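Local coordinates for protein putative HTH-type transcriptional regulator YwnA (Bacillus subtilis subsp. subtilis, PDB 1XD7) that probably binds DNA through a winged helix-turn-helix domain and regulates transcription as a member of the Rrf2 family, at residues 43-52 against 74-82. Residues are numbered along the deposited sequence; the frame is centred on the assembly and turned at random.
Sequences MISLLKKADI and LEVYRAVQK
Ala79 presses its methyl group against the turn just beyond the C-terminal end of helix 37-49, where Ala50 CB meets Ala79 CB at 3.3 Å, tighter than ordinary van der Waals contact. Both CB atoms point across the gap, and with only methyl groups between them the backbones can approach to a CA-CA distance of 5.5 Å. Around the same methyl, Ile52 CD1 comes to 4.1 Å from Ala79 CB and Leu47 CD2 to 4.4 Å. Ile52 holds CG1 anti to its carbonyl carbon (chi1 -71°) and extends on through chi2, laying CD1 against the backbone of helix 73-80, 3.9 Å from Glu75 O and close to Val76 CA. Leu47 CD2 also touches Val76 CG1, whose residue packs on Ala11 of helix 7-19. At the other end, the side chains of Met43 and Val80 cross at about a right angle, Met43 SD lying 3.9 Å from Val80 CG1; the bend at chi2 (-61°) carries the sulfur there, and Met43 also touches Arg7 and Ile14. Between these ends Leu46 CB lies 3.6 Å from Ala79 O. The segment axes, 116° apart in direction, approach to 8.8 Å. A Schellman motif with Asp51 at positive phi ends the first helix, Ile52 N bonding to Leu47 O, and turns the chain so that Ile52 returns to the interface. The contact joins the probable DNA-binding unit to the helix that follows the wing. Its side chains contribute aliphatic carbon and one thioether, partly against backbone carbonyl oxygens; without hydrogen bonds between the segments, shape and burial probably hold them together.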
ATOM      1  N   MET A  43      11.186  16.968  -2.175  1.00 41.90           N
ATOM      2  CA  MET A  43      11.546  15.853  -1.328  1.00 40.50           C
ATOM      3  C   MET A  43      12.591  16.312  -0.318  1.00 40.28           C
ATOM      4  O   MET A  43      12.516  15.975   0.865  1.00 43.53           O
ATOM      5  CB  MET A  43      12.119  14.729  -2.173  1.00 39.18           C
ATOM      6  CG  MET A  43      11.119  14.158  -3.112  1.00 37.23           C
ATOM      7  SD  MET A  43       9.763  13.467  -2.172  1.00 36.30           S
ATOM      8  CE  MET A  43       9.355  12.230  -3.209  1.00 34.95           C
ATOM      9  N   ILE A  44      13.548  17.111  -0.772  1.00 39.66           N
ATOM     10  CA  ILE A  44      14.589  17.581   0.128  1.00 40.08           C
ATOM     11  C   ILE A  44      14.146  18.587   1.189  1.00 41.32           C
ATOM     12  O   ILE A  44      14.767  18.671   2.252  1.00 42.50           O
ATOM     13  CB  ILE A  44      15.786  18.137  -0.664  1.00 38.95           C
ATOM     14  CG1 ILE A  44      16.464  16.995  -1.423  1.00 39.27           C
ATOM     15  CG2 ILE A  44      16.798  18.773   0.280  1.00 37.42           C
ATOM     16  CD1 ILE A  44      17.588  17.439  -2.352  1.00 40.00           C
ATOM     17  N   SER A  45      13.092  19.352   0.925  1.00 43.17           N
ATOM     18  CA  SER A  45      12.611  20.306   1.933  1.00 44.33           C
ATOM     19  C   SER A  45      11.890  19.489   3.000  1.00 43.85           C
ATOM     20  O   SER A  45      11.988  19.766   4.193  1.00 44.95           O
ATOM     21  CB  SER A  45      11.631  21.299   1.324  1.00 45.39           C
ATOM     22  OG  SER A  45      11.672  21.227  -0.088  1.00 47.54           O
ATOM     23  N   LEU A  46      11.165  18.474   2.552  1.00 42.74           N
ATOM     24  CA  LEU A  46      10.441  17.615   3.466  1.00 43.25           C
ATOM     25  C   LEU A  46      11.431  16.899   4.374  1.00 45.13           C
ATOM     26  O   LEU A  46      11.322  16.956   5.603  1.00 45.41           O
ATOM     27  CB  LEU A  46       9.616  16.611   2.672  1.00 40.25           C
ATOM     28  CG  LEU A  46       8.564  17.293   1.796  1.00 40.20           C
ATOM     29  CD1 LEU A  46       7.911  16.277   0.880  1.00 37.87           C
ATOM     30  CD2 LEU A  46       7.534  17.982   2.681  1.00 36.24           C
ATOM     31  N   LEU A  47      12.411  16.237   3.767  1.00 44.97           N
ATOM     32  CA  LEU A  47      13.415  15.518   4.535  1.00 44.37           C
ATOM     33  C   LEU A  47      14.081  16.426   5.558  1.00 45.01           C
ATOM     34  O   LEU A  47      14.370  16.008   6.677  1.00 46.60           O
ATOM     35  CB  LEU A  47      14.451  14.916   3.594  1.00 42.33           C
ATOM     36  CG  LEU A  47      13.833  13.772   2.795  1.00 40.90           C
ATOM     37  CD1 LEU A  47      14.674  13.442   1.581  1.00 38.42           C
ATOM     38  CD2 LEU A  47      13.686  12.563   3.707  1.00 39.98           C
ATOM     39  N   LYS A  48      14.326  17.674   5.187  1.00 44.68           N
ATOM     40  CA  LYS A  48      14.931  18.585   6.137  1.00 46.65           C
ATOM     41  C   LYS A  48      13.895  18.974   7.178  1.00 48.46           C
ATOM     42  O   LYS A  48      14.196  19.043   8.368  1.00 48.92           O
ATOM     43  CB  LYS A  48      15.451  19.822   5.429  1.00 47.07           C
ATOM     44  CG  LYS A  48      16.694  19.539   4.597  1.00 49.55           C
ATOM     45  CD  LYS A  48      17.326  20.813   4.085  1.00 49.26           C
ATOM     46  CE  LYS A  48      16.383  21.561   3.168  1.00 48.90           C
ATOM     47  NZ  LYS A  48      17.062  22.745   2.564  1.00 50.25           N
ATOM     48  N   LYS A  49      12.673  19.223   6.716  1.00 49.26           N
ATOM     49  CA  LYS A  49      11.575  19.596   7.593  1.00 50.65           C
ATOM     50  C   LYS A  49      11.460  18.512   8.659  1.00 50.40           C
ATOM     51  O   LYS A  49      11.186  18.791   9.821  1.00 50.21           O
ATOM     52  CB  LYS A  49      10.284  19.679   6.785  1.00 52.57           C
ATOM     53  CG  LYS A  49       9.301  20.735   7.245  1.00 55.07           C
ATOM     54  CD  LYS A  49       8.076  20.718   6.331  1.00 58.13           C
ATOM     55  CE  LYS A  49       7.091  21.836   6.650  1.00 58.70           C
ATOM     56  NZ  LYS A  49       7.654  23.176   6.329  1.00 58.00           N
ATOM     57  N   ALA A  50      11.689  17.270   8.251  1.00 49.73           N
ATOM     58  CA  ALA A  50      11.639  16.146   9.176  1.00 48.84           C
ATOM     59  C   ALA A  50      13.011  16.008   9.836  1.00 48.85           C
ATOM     60  O   ALA A  50      13.331  14.981  10.429  1.00 48.13           O
ATOM     61  CB  ALA A  50      11.290  14.878   8.425  1.00 47.90           C
ATOM     62  N   ASP A  51      13.808  17.062   9.729  1.00 49.46           N
ATOM     63  CA  ASP A  51      15.160  17.090  10.271  1.00 49.70           C
ATOM     64  C   ASP A  51      15.976  15.845   9.986  1.00 48.24           C
ATOM     65  O   ASP A  51      16.775  15.414  10.805  1.00 47.56           O
ATOM     66  CB  ASP A  51      15.147  17.368  11.771  1.00 51.48           C
ATOM     67  CG  ASP A  51      15.579  18.786  12.089  1.00 54.55           C
ATOM     68  OD1 ASP A  51      15.022  19.722  11.472  1.00 56.36           O
ATOM     69  OD2 ASP A  51      16.475  18.970  12.942  1.00 55.26           O
ATOM     70  N   ILE A  52      15.762  15.256   8.820  1.00 47.95           N
ATOM     71  CA  ILE A  52      16.536  14.094   8.438  1.00 48.46           C
ATOM     72  C   ILE A  52      17.786  14.637   7.756  1.00 50.06           C
ATOM     73  O   ILE A  52      18.859  14.030   7.801  1.00 49.88           O
ATOM     74  CB  ILE A  52      15.794  13.218   7.444  1.00 47.78           C
ATOM     75  CG1 ILE A  52      14.635  12.511   8.151  1.00 47.57           C
ATOM     76  CG2 ILE A  52      16.762  12.226   6.826  1.00 48.19           C
ATOM     77  CD1 ILE A  52      13.884  11.543   7.278  1.00 46.02           C
ATOM     78  N   LEU A  74      10.935   3.657   7.642  1.00 41.66           N
ATOM     79  CA  LEU A  74       9.669   4.156   8.163  1.00 43.16           C
ATOM     80  C   LEU A  74       9.849   5.643   8.463  1.00 43.20           C
ATOM     81  O   LEU A  74       9.003   6.467   8.113  1.00 41.64           O
ATOM     82  CB  LEU A  74       9.292   3.377   9.433  1.00 46.32           C
ATOM     83  CG  LEU A  74       8.033   3.712  10.252  1.00 46.90           C
ATOM     84  CD1 LEU A  74       8.309   4.912  11.118  1.00 46.78           C
ATOM     85  CD2 LEU A  74       6.842   3.947   9.347  1.00 45.28           C
ATOM     86  N   GLU A  75      10.975   5.981   9.083  1.00 43.69           N
ATOM     87  CA  GLU A  75      11.294   7.371   9.421  1.00 44.05           C
ATOM     88  C   GLU A  75      11.262   8.228   8.156  1.00 45.64           C
ATOM     89  O   GLU A  75      10.794   9.370   8.176  1.00 46.50           O
ATOM     90  CB  GLU A  75      12.683   7.435  10.074  1.00 42.43           C
ATOM     91  CG  GLU A  75      13.128   8.807  10.579  1.00 42.99           C
ATOM     92  CD  GLU A  75      14.318   8.712  11.544  1.00 42.97           C
ATOM     93  OE1 GLU A  75      14.782   7.587  11.832  1.00 44.11           O
ATOM     94  OE2 GLU A  75      14.791   9.762  12.029  1.00 43.79           O
ATOM     95  N   VAL A  76      11.758   7.668   7.054  1.00 45.08           N
ATOM     96  CA  VAL A  76      11.786   8.372   5.777  1.00 44.68           C
ATOM     97  C   VAL A  76      10.377   8.511   5.237  1.00 44.61           C
ATOM     98  O   VAL A  76       9.981   9.568   4.745  1.00 44.59           O
ATOM     99  CB  VAL A  76      12.603   7.600   4.717  1.00 44.47           C
ATOM    100  CG1 VAL A  76      12.605   8.373   3.410  1.00 42.10           C
ATOM    101  CG2 VAL A  76      14.013   7.365   5.206  1.00 42.04           C
ATOM    102  N   TYR A  77       9.638   7.415   5.319  1.00 45.42           N
ATOM    103  CA  TYR A  77       8.265   7.351   4.854  1.00 48.11           C
ATOM    104  C   TYR A  77       7.398   8.505   5.349  1.00 48.33           C
ATOM    105  O   TYR A  77       6.856   9.262   4.554  1.00 47.27           O
ATOM    106  CB  TYR A  77       7.645   6.035   5.302  1.00 51.01           C
ATOM    107  CG  TYR A  77       6.201   5.856   4.882  1.00 56.39           C
ATOM    108  CD1 TYR A  77       5.858   5.660   3.544  1.00 57.52           C
ATOM    109  CD2 TYR A  77       5.177   5.848   5.832  1.00 57.72           C
ATOM    110  CE1 TYR A  77       4.525   5.451   3.162  1.00 59.94           C
ATOM    111  CE2 TYR A  77       3.841   5.641   5.462  1.00 59.51           C
ATOM    112  CZ  TYR A  77       3.522   5.440   4.128  1.00 60.89           C
ATOM    113  OH  TYR A  77       2.206   5.207   3.769  1.00 60.97           O
ATOM    114  N   ARG A  78       7.259   8.626   6.664  1.00 49.58           N
ATOM    115  CA  ARG A  78       6.441   9.684   7.247  1.00 51.37           C
ATOM    116  C   ARG A  78       6.815  11.056   6.730  1.00 50.73           C
ATOM    117  O   ARG A  78       5.945  11.853   6.386  1.00 51.75           O
ATOM    118  CB  ARG A  78       6.546   9.678   8.771  1.00 52.86           C
ATOM    119  CG  ARG A  78       5.277   9.217   9.484  1.00 57.42           C
ATOM    120  CD  ARG A  78       5.324   9.606  10.959  1.00 60.40           C
ATOM    121  NE  ARG A  78       4.639  10.864  11.281  1.00 64.11           N
ATOM    122  CZ  ARG A  78       4.810  12.028  10.651  1.00 65.67           C
ATOM    123  NH1 ARG A  78       5.650  12.135   9.630  1.00 66.29           N
ATOM    124  NH2 ARG A  78       4.139  13.100  11.054  1.00 67.44           N
ATOM    125  N   ALA A  79       8.112  11.336   6.672  1.00 50.66           N
ATOM    126  CA  ALA A  79       8.581  12.629   6.192  1.00 48.20           C
ATOM    127  C   ALA A  79       8.064  12.949   4.796  1.00 47.02           C
ATOM    128  O   ALA A  79       7.828  14.107   4.484  1.00 46.63           O
ATOM    129  CB  ALA A  79      10.096  12.673   6.206  1.00 50.18           C
ATOM    130  N   VAL A  80       7.880  11.936   3.957  1.00 46.50           N
ATOM    131  CA  VAL A  80       7.389  12.165   2.598  1.00 48.68           C
ATOM    132  C   VAL A  80       5.993  11.573   2.411  1.00 51.36           C
ATOM    133  O   VAL A  80       5.477  11.499   1.295  1.00 50.15           O
ATOM    134  CB  VAL A  80       8.327  11.527   1.546  1.00 47.87           C
ATOM    135  CG1 VAL A  80       9.702  12.199   1.565  1.00 47.75           C
ATOM    136  CG2 VAL A  80       8.461  10.046   1.824  1.00 46.53           C
ATOM    137  N   GLN A  81       5.398  11.156   3.522  1.00 56.87           N
ATOM    138  CA  GLN A  81       4.069  10.552   3.558  1.00 61.55           C
ATOM    139  C   GLN A  81       2.966  11.540   3.182  1.00 64.07           C
ATOM    140  O   GLN A  81       2.887  12.631   3.746  1.00 65.05           O
ATOM    141  CB  GLN A  81       3.811  10.002   4.970  1.00 64.04           C
ATOM    142  CG  GLN A  81       2.375   9.660   5.281  1.00 66.31           C
ATOM    143  CD  GLN A  81       1.842   8.540   4.420  1.00 70.04           C
ATOM    144  OE1 GLN A  81       1.868   8.614   3.186  1.00 71.70           O
ATOM    145  NE2 GLN A  81       1.345   7.489   5.065  1.00 71.35           N
ATOM    146  N   LYS A  82       2.116  11.149   2.232  1.00 66.22           N
ATOM    147  CA  LYS A  82       1.003  11.989   1.783  1.00 66.95           C
ATOM    148  C   LYS A  82      -0.002  12.250   2.902  1.00 67.56           C
ATOM    149  O   LYS A  82      -1.143  11.782   2.852  1.00 68.68           O
ATOM    150  CB  LYS A  82       0.290  11.323   0.603  1.00 67.63           C
ATOM    151  CG  LYS A  82       1.085  11.367  -0.697  1.00 68.69           C
ATOM    152  CD  LYS A  82       0.490  10.454  -1.766  1.00 69.17           C
ATOM    153  CE  LYS A  82      -0.968  10.776  -2.048  1.00 68.44           C
ATOM    154  NZ  LYS A  82      -1.147  12.171  -2.515  1.00 67.81           N
TER